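Local coordinates for replication initiator A family protein (Staphylococcus aureus CA-347, PDB 4PT7) that probably initiates replication of staphylococcal multiresistance plasmids by assembling on the plasmid origin through a winged-helix type N-terminal domain, at residues N28-Y40 against K81-L94. Residues are numbered along the deposited sequence; the frame is centred on the assembly and turned at random.
With SO4 (sulfate ion), chain I.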
loop_
_atom_site.group_PDB
_atom_site.type_symbol
_atom_site.label_atom_id
_atom_site.label_comp_id
_atom_site.label_asym_id
_atom_site.label_seq_id
_atom_site.Cartn_x
_atom_site.Cartn_y
_atom_site.Cartn_z
ATOM N N ASN B 28 7.508 7.471 -23.826
ATOM C CA ASN B 28 6.862 6.186 -24.019
ATOM C C ASN B 28 6.575 5.538 -22.678
ATOM O O ASN B 28 5.891 4.516 -22.612
ATOM C CB ASN B 28 7.752 5.271 -24.851
ATOM C CG ASN B 28 7.936 5.778 -26.256
ATOM O OD1 ASN B 28 6.988 5.801 -27.050
ATOM N ND2 ASN B 28 9.153 6.211 -26.574
ATOM N N TYR B 29 7.107 6.132 -21.612
ATOM C CA TYR B 29 6.911 5.606 -20.262
ATOM C C TYR B 29 6.323 6.651 -19.334
ATOM O O TYR B 29 6.455 6.562 -18.112
ATOM C CB TYR B 29 8.235 5.111 -19.690
ATOM C CG TYR B 29 8.836 3.986 -20.482
ATOM C CD1 TYR B 29 10.071 4.136 -21.098
ATOM C CD2 TYR B 29 8.167 2.768 -20.626
ATOM C CE1 TYR B 29 10.639 3.104 -21.840
ATOM C CE2 TYR B 29 8.722 1.734 -21.372
ATOM C CZ TYR B 29 9.959 1.909 -21.973
ATOM O OH TYR B 29 10.537 0.899 -22.701
ATOM N N LYS B 30 5.674 7.648 -19.920
ATOM C CA LYS B 30 5.067 8.715 -19.141
ATOM C C LYS B 30 3.862 8.203 -18.344
ATOM O O LYS B 30 3.438 8.842 -17.387
ATOM C CB LYS B 30 4.651 9.871 -20.062
ATOM C CG LYS B 30 3.542 9.519 -21.052
ATOM C CD LYS B 30 3.230 10.691 -21.982
ATOM C CE LYS B 30 1.968 10.429 -22.814
ATOM N NZ LYS B 30 2.041 9.209 -23.678
ATOM N N ASN B 31 3.325 7.045 -18.729
ATOM C CA ASN B 31 2.177 6.461 -18.034
ATOM C C ASN B 31 2.568 5.679 -16.780
ATOM O O ASN B 31 1.709 5.327 -15.968
ATOM C CB ASN B 31 1.400 5.546 -18.985
ATOM C CG ASN B 31 0.707 6.322 -20.103
ATOM O OD1 ASN B 31 0.641 5.805 -21.245
ATOM N ND2 ASN B 31 0.226 7.451 -19.834
ATOM N N LEU B 32 3.860 5.407 -16.618
ATOM C CA LEU B 32 4.322 4.664 -15.456
ATOM C C LEU B 32 4.253 5.524 -14.202
ATOM O O LEU B 32 4.602 6.705 -14.218
ATOM C CB LEU B 32 5.771 4.176 -15.643
ATOM C CG LEU B 32 6.084 3.133 -16.720
ATOM C CD1 LEU B 32 7.554 2.730 -16.600
ATOM C CD2 LEU B 32 5.190 1.904 -16.553
ATOM N N THR B 33 3.798 4.921 -13.113
ATOM C CA THR B 33 3.709 5.613 -11.840
ATOM C C THR B 33 5.012 5.307 -11.100
ATOM O O THR B 33 5.763 4.417 -11.496
ATOM C CB THR B 33 2.540 5.073 -11.005
ATOM O OG1 THR B 33 2.793 3.702 -10.671
ATOM C CG2 THR B 33 1.238 5.157 -11.802
ATOM N N ASN B 34 5.283 6.033 -10.026
ATOM C CA ASN B 34 6.498 5.773 -9.279
ATOM C C ASN B 34 6.504 4.346 -8.750
ATOM O O ASN B 34 7.558 3.709 -8.707
ATOM C CB ASN B 34 6.652 6.766 -8.121
ATOM C CG ASN B 34 6.962 8.180 -8.597
ATOM O OD1 ASN B 34 7.582 8.376 -9.643
ATOM N ND2 ASN B 34 6.551 9.170 -7.814
ATOM N N ASP B 35 5.340 3.835 -8.352
ATOM C CA ASP B 35 5.283 2.475 -7.833
ATOM C C ASP B 35 5.678 1.438 -8.880
ATOM O O ASP B 35 6.281 0.411 -8.554
ATOM C CB ASP B 35 3.891 2.162 -7.270
ATOM C CG ASP B 35 3.702 2.710 -5.865
ATOM O OD1 ASP B 35 4.644 2.591 -5.051
ATOM O OD2 ASP B 35 2.617 3.252 -5.574
ATOM N N MET B 36 5.329 1.714 -10.133
ATOM C CA MET B 36 5.653 0.835 -11.246
ATOM C C MET B 36 7.157 0.867 -11.536
ATOM O O MET B 36 7.773 -0.171 -11.801
ATOM C CB MET B 36 4.907 1.281 -12.505
ATOM C CG MET B 36 3.426 0.894 -12.555
ATOM S SD MET B 36 2.517 1.771 -13.840
ATOM C CE MET B 36 0.891 1.915 -13.079
ATOM N N LYS B 37 7.736 2.065 -11.522
ATOM C CA LYS B 37 9.161 2.206 -11.787
ATOM C C LYS B 37 9.963 1.500 -10.698
ATOM O O LYS B 37 10.926 0.796 -10.977
ATOM C CB LYS B 37 9.543 3.689 -11.858
ATOM C CG LYS B 37 8.940 4.401 -13.065
ATOM C CD LYS B 37 9.227 5.894 -13.042
ATOM C CE LYS B 37 8.406 6.592 -14.118
ATOM N NZ LYS B 37 8.584 8.059 -14.102
ATOM N N ILE B 38 9.559 1.690 -9.449
ATOM C CA ILE B 38 10.242 1.062 -8.332
ATOM C C ILE B 38 10.052 -0.458 -8.375
ATOM O O ILE B 38 11.027 -1.210 -8.280
ATOM C CB ILE B 38 9.742 1.672 -7.002
ATOM C CG1 ILE B 38 10.289 3.100 -6.880
ATOM C CG2 ILE B 38 10.167 0.820 -5.820
ATOM C CD1 ILE B 38 9.728 3.901 -5.731
ATOM N N ALA B 39 8.810 -0.904 -8.551
ATOM C CA ALA B 39 8.528 -2.333 -8.626
ATOM C C ALA B 39 9.396 -2.969 -9.716
ATOM O O ALA B 39 9.952 -4.049 -9.525
ATOM C CB ALA B 39 7.050 -2.567 -8.941
ATOM N N TYR B 40 9.500 -2.298 -10.861
ATOM C CA TYR B 40 10.296 -2.816 -11.968
ATOM C C TYR B 40 11.729 -3.029 -11.487
ATOM O O TYR B 40 12.328 -4.080 -11.734
ATOM C CB TYR B 40 10.291 -1.828 -13.138
ATOM C CG TYR B 40 11.144 -2.267 -14.310
ATOM C CD1 TYR B 40 10.598 -2.999 -15.372
ATOM C CD2 TYR B 40 12.516 -1.986 -14.338
ATOM C CE1 TYR B 40 11.406 -3.447 -16.428
ATOM C CE2 TYR B 40 13.324 -2.423 -15.385
ATOM C CZ TYR B 40 12.764 -3.155 -16.419
ATOM O OH TYR B 40 13.567 -3.616 -17.426
ATOM N N LYS B 81 -2.727 -3.098 -5.562
ATOM C CA LYS B 81 -1.515 -2.499 -6.089
ATOM C C LYS B 81 -0.833 -3.454 -7.059
ATOM O O LYS B 81 -0.405 -3.048 -8.141
ATOM C CB LYS B 81 -0.549 -2.156 -4.950
ATOM C CG LYS B 81 0.473 -1.090 -5.323
ATOM C CD LYS B 81 -0.168 0.281 -5.284
ATOM C CE LYS B 81 0.532 1.237 -6.205
ATOM N NZ LYS B 81 -0.103 2.576 -6.168
ATOM N N LEU B 82 -0.733 -4.721 -6.666
ATOM C CA LEU B 82 -0.091 -5.728 -7.505
ATOM C C LEU B 82 -0.719 -5.745 -8.892
ATOM O O LEU B 82 -0.014 -5.711 -9.904
ATOM C CB LEU B 82 -0.231 -7.118 -6.879
ATOM C CG LEU B 82 0.942 -8.105 -6.978
ATOM C CD1 LEU B 82 0.385 -9.518 -6.927
ATOM C CD2 LEU B 82 1.741 -7.906 -8.257
ATOM N N THR B 83 -2.047 -5.799 -8.925
ATOM C CA THR B 83 -2.801 -5.838 -10.169
ATOM C C THR B 83 -2.508 -4.605 -11.015
ATOM O O THR B 83 -2.249 -4.708 -12.210
ATOM C CB THR B 83 -4.317 -5.942 -9.859
ATOM O OG1 THR B 83 -4.546 -7.114 -9.069
ATOM C CG2 THR B 83 -5.140 -6.039 -11.136
ATOM N N LYS B 84 -2.530 -3.436 -10.393
ATOM C CA LYS B 84 -2.257 -2.210 -11.124
ATOM C C LYS B 84 -0.804 -2.155 -11.631
ATOM O O LYS B 84 -0.555 -1.718 -12.750
ATOM C CB LYS B 84 -2.587 -0.989 -10.252
ATOM C CG LYS B 84 -2.159 0.344 -10.873
ATOM C CD LYS B 84 -2.947 1.554 -10.352
ATOM C CE LYS B 84 -2.883 1.724 -8.833
ATOM N NZ LYS B 84 -3.761 0.759 -8.110
ATOM N N ILE B 85 0.146 -2.613 -10.823
ATOM C CA ILE B 85 1.546 -2.597 -11.234
ATOM C C ILE B 85 1.770 -3.507 -12.436
ATOM O O ILE B 85 2.320 -3.074 -13.458
ATOM C CB ILE B 85 2.463 -2.987 -10.047
ATOM C CG1 ILE B 85 2.478 -1.826 -9.041
ATOM C CG2 ILE B 85 3.885 -3.287 -10.530
ATOM C CD1 ILE B 85 3.213 -2.112 -7.754
ATOM N N LYS B 86 1.319 -4.753 -12.320
ATOM C CA LYS B 86 1.445 -5.720 -13.402
ATOM C C LYS B 86 0.805 -5.193 -14.684
ATOM O O LYS B 86 1.368 -5.324 -15.775
ATOM C CB LYS B 86 0.786 -7.044 -13.006
ATOM C CG LYS B 86 1.481 -7.751 -11.847
ATOM C CD LYS B 86 0.633 -8.895 -11.274
ATOM C CE LYS B 86 0.432 -10.028 -12.249
ATOM N NZ LYS B 86 -0.413 -11.093 -11.638
ATOM N N LYS B 87 -0.367 -4.585 -14.544
ATOM C CA LYS B 87 -1.084 -4.054 -15.694
ATOM C C LYS B 87 -0.287 -2.924 -16.343
ATOM O O LYS B 87 -0.154 -2.863 -17.564
ATOM C CB LYS B 87 -2.460 -3.534 -15.265
ATOM C CG LYS B 87 -3.445 -3.300 -16.418
ATOM C CD LYS B 87 -3.896 -4.630 -17.036
ATOM C CE LYS B 87 -5.119 -4.464 -17.953
ATOM N NZ LYS B 87 -4.878 -3.605 -19.151
ATOM N N GLY B 88 0.237 -2.029 -15.514
ATOM C CA GLY B 88 1.011 -0.914 -16.018
ATOM C C GLY B 88 2.299 -1.360 -16.702
ATOM O O GLY B 88 2.627 -0.869 -17.771
ATOM N N LEU B 89 3.038 -2.288 -16.102
ATOM C CA LEU B 89 4.275 -2.753 -16.728
ATOM C C LEU B 89 3.951 -3.490 -18.020
ATOM O O LEU B 89 4.664 -3.350 -19.018
ATOM C CB LEU B 89 5.061 -3.665 -15.779
ATOM C CG LEU B 89 5.525 -2.984 -14.485
ATOM C CD1 LEU B 89 6.408 -3.933 -13.675
ATOM C CD2 LEU B 89 6.289 -1.718 -14.827
ATOM N N GLU B 90 2.854 -4.245 -18.003
ATOM C CA GLU B 90 2.434 -5.003 -19.173
ATOM C C GLU B 90 2.025 -4.096 -20.337
ATOM O O GLU B 90 2.358 -4.370 -21.491
ATOM C CB GLU B 90 1.278 -5.934 -18.812
ATOM C CG GLU B 90 1.138 -7.127 -19.742
ATOM C CD GLU B 90 0.057 -8.113 -19.305
ATOM O OE1 GLU B 90 0.031 -8.491 -18.110
ATOM O OE2 GLU B 90 -0.756 -8.517 -20.167
ATOM N N ASN B 91 1.324 -3.007 -20.041
ATOM C CA ASN B 91 0.894 -2.095 -21.101
ATOM C C ASN B 91 2.055 -1.404 -21.802
ATOM O O ASN B 91 1.917 -0.952 -22.936
ATOM C CB ASN B 91 -0.063 -1.023 -20.560
ATOM C CG ASN B 91 -1.439 -1.577 -20.224
ATOM O OD1 ASN B 91 -1.935 -2.499 -20.883
ATOM N ND2 ASN B 91 -2.071 -1.006 -19.203
ATOM N N ASP B 92 3.195 -1.314 -21.126
ATOM C CA ASP B 92 4.360 -0.664 -21.708
ATOM C C ASP B 92 5.405 -1.666 -22.192
ATOM O O ASP B 92 6.555 -1.319 -22.440
ATOM C CB ASP B 92 4.956 0.324 -20.698
ATOM C CG ASP B 92 4.269 1.683 -20.745
ATOM O OD1 ASP B 92 4.340 2.453 -19.761
ATOM O OD2 ASP B 92 3.666 1.989 -21.791
ATOM N N GLY B 93 4.983 -2.915 -22.340
ATOM C CA GLY B 93 5.877 -3.956 -22.810
ATOM C C GLY B 93 7.044 -4.261 -21.894
ATOM O O GLY B 93 8.024 -4.855 -22.324
ATOM N N LEU B 94 6.945 -3.875 -20.629
ATOM C CA LEU B 94 8.028 -4.132 -19.679
ATOM C C LEU B 94 7.821 -5.441 -18.932
ATOM O O LEU B 94 8.708 -5.894 -18.196
ATOM C CB LEU B 94 8.142 -2.981 -18.675
ATOM C CG LEU B 94 8.459 -1.628 -19.314
ATOM C CD1 LEU B 94 8.395 -0.513 -18.272
ATOM C CD2 LEU B 94 9.850 -1.708 -19.953
HETATM S S SO4 I . -2.680 3.790 -4.192
HETATM O O1 SO4 I . -1.464 4.627 -4.166
HETATM O O2 SO4 I . -2.864 3.243 -5.552
HETATM O O3 SO4 I . -3.855 4.612 -3.830
HETATM O O4 SO4 I . -2.526 2.684 -3.224
HETATM O O HOH W 1 3.839 5.260 -20.996
HETATM O O HOH W 2 0.568 2.220 -9.173
#
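Lys81 NZ is gripped from several sides: it meets Asp35 OD2 across the contact at 2.9 Å in a salt bridge whose hydrogen bond is weak, donates to sulfate O2, also at 2.9 Å, and reaches weakly to a water that bridges to Thr33 OG1. The two residues lie on a helical pair, 34-40 crossing 81-91 at -81°, in what is probably the winged-helix domain of RepA; the second helix runs on towards the hairpin of strands 95-98 and 107-110. Lys81 of the third subunit binds the same sulfate, probably from the crystallisation liquor. At the crossing Met36 is a knob in the hole formed by Lys84, Ile85, Gly88 and Leu89. A bend at chi3 (-148°) lets its CE lie against the Lys84 backbone while SD rests 3.8 Å from Gly88 CA, a close approach that the bare glycine permits. Thr33 and Met36 form a capping box: Met36 N bonds to Thr33 OG1, and Thr33 N returns a weak bond of 3.5 Å to Met36 SD. Ala39 CB packs 3.6 Å from Ile85 CG2. A Schellman motif with Gly93 at C-prime ends the second helix and leads into Leu94, whose CD1 touches Leu32 CD1 and Tyr29 CE2. The Asp92 carboxylate stands nearly upright to the Tyr29 ring, planes 86° apart, and a water accepting from Asn31 N lies within hydrogen-bonding distance of Asn28 O (2.7 Å) and Asp92 OD1 (3.1 Å).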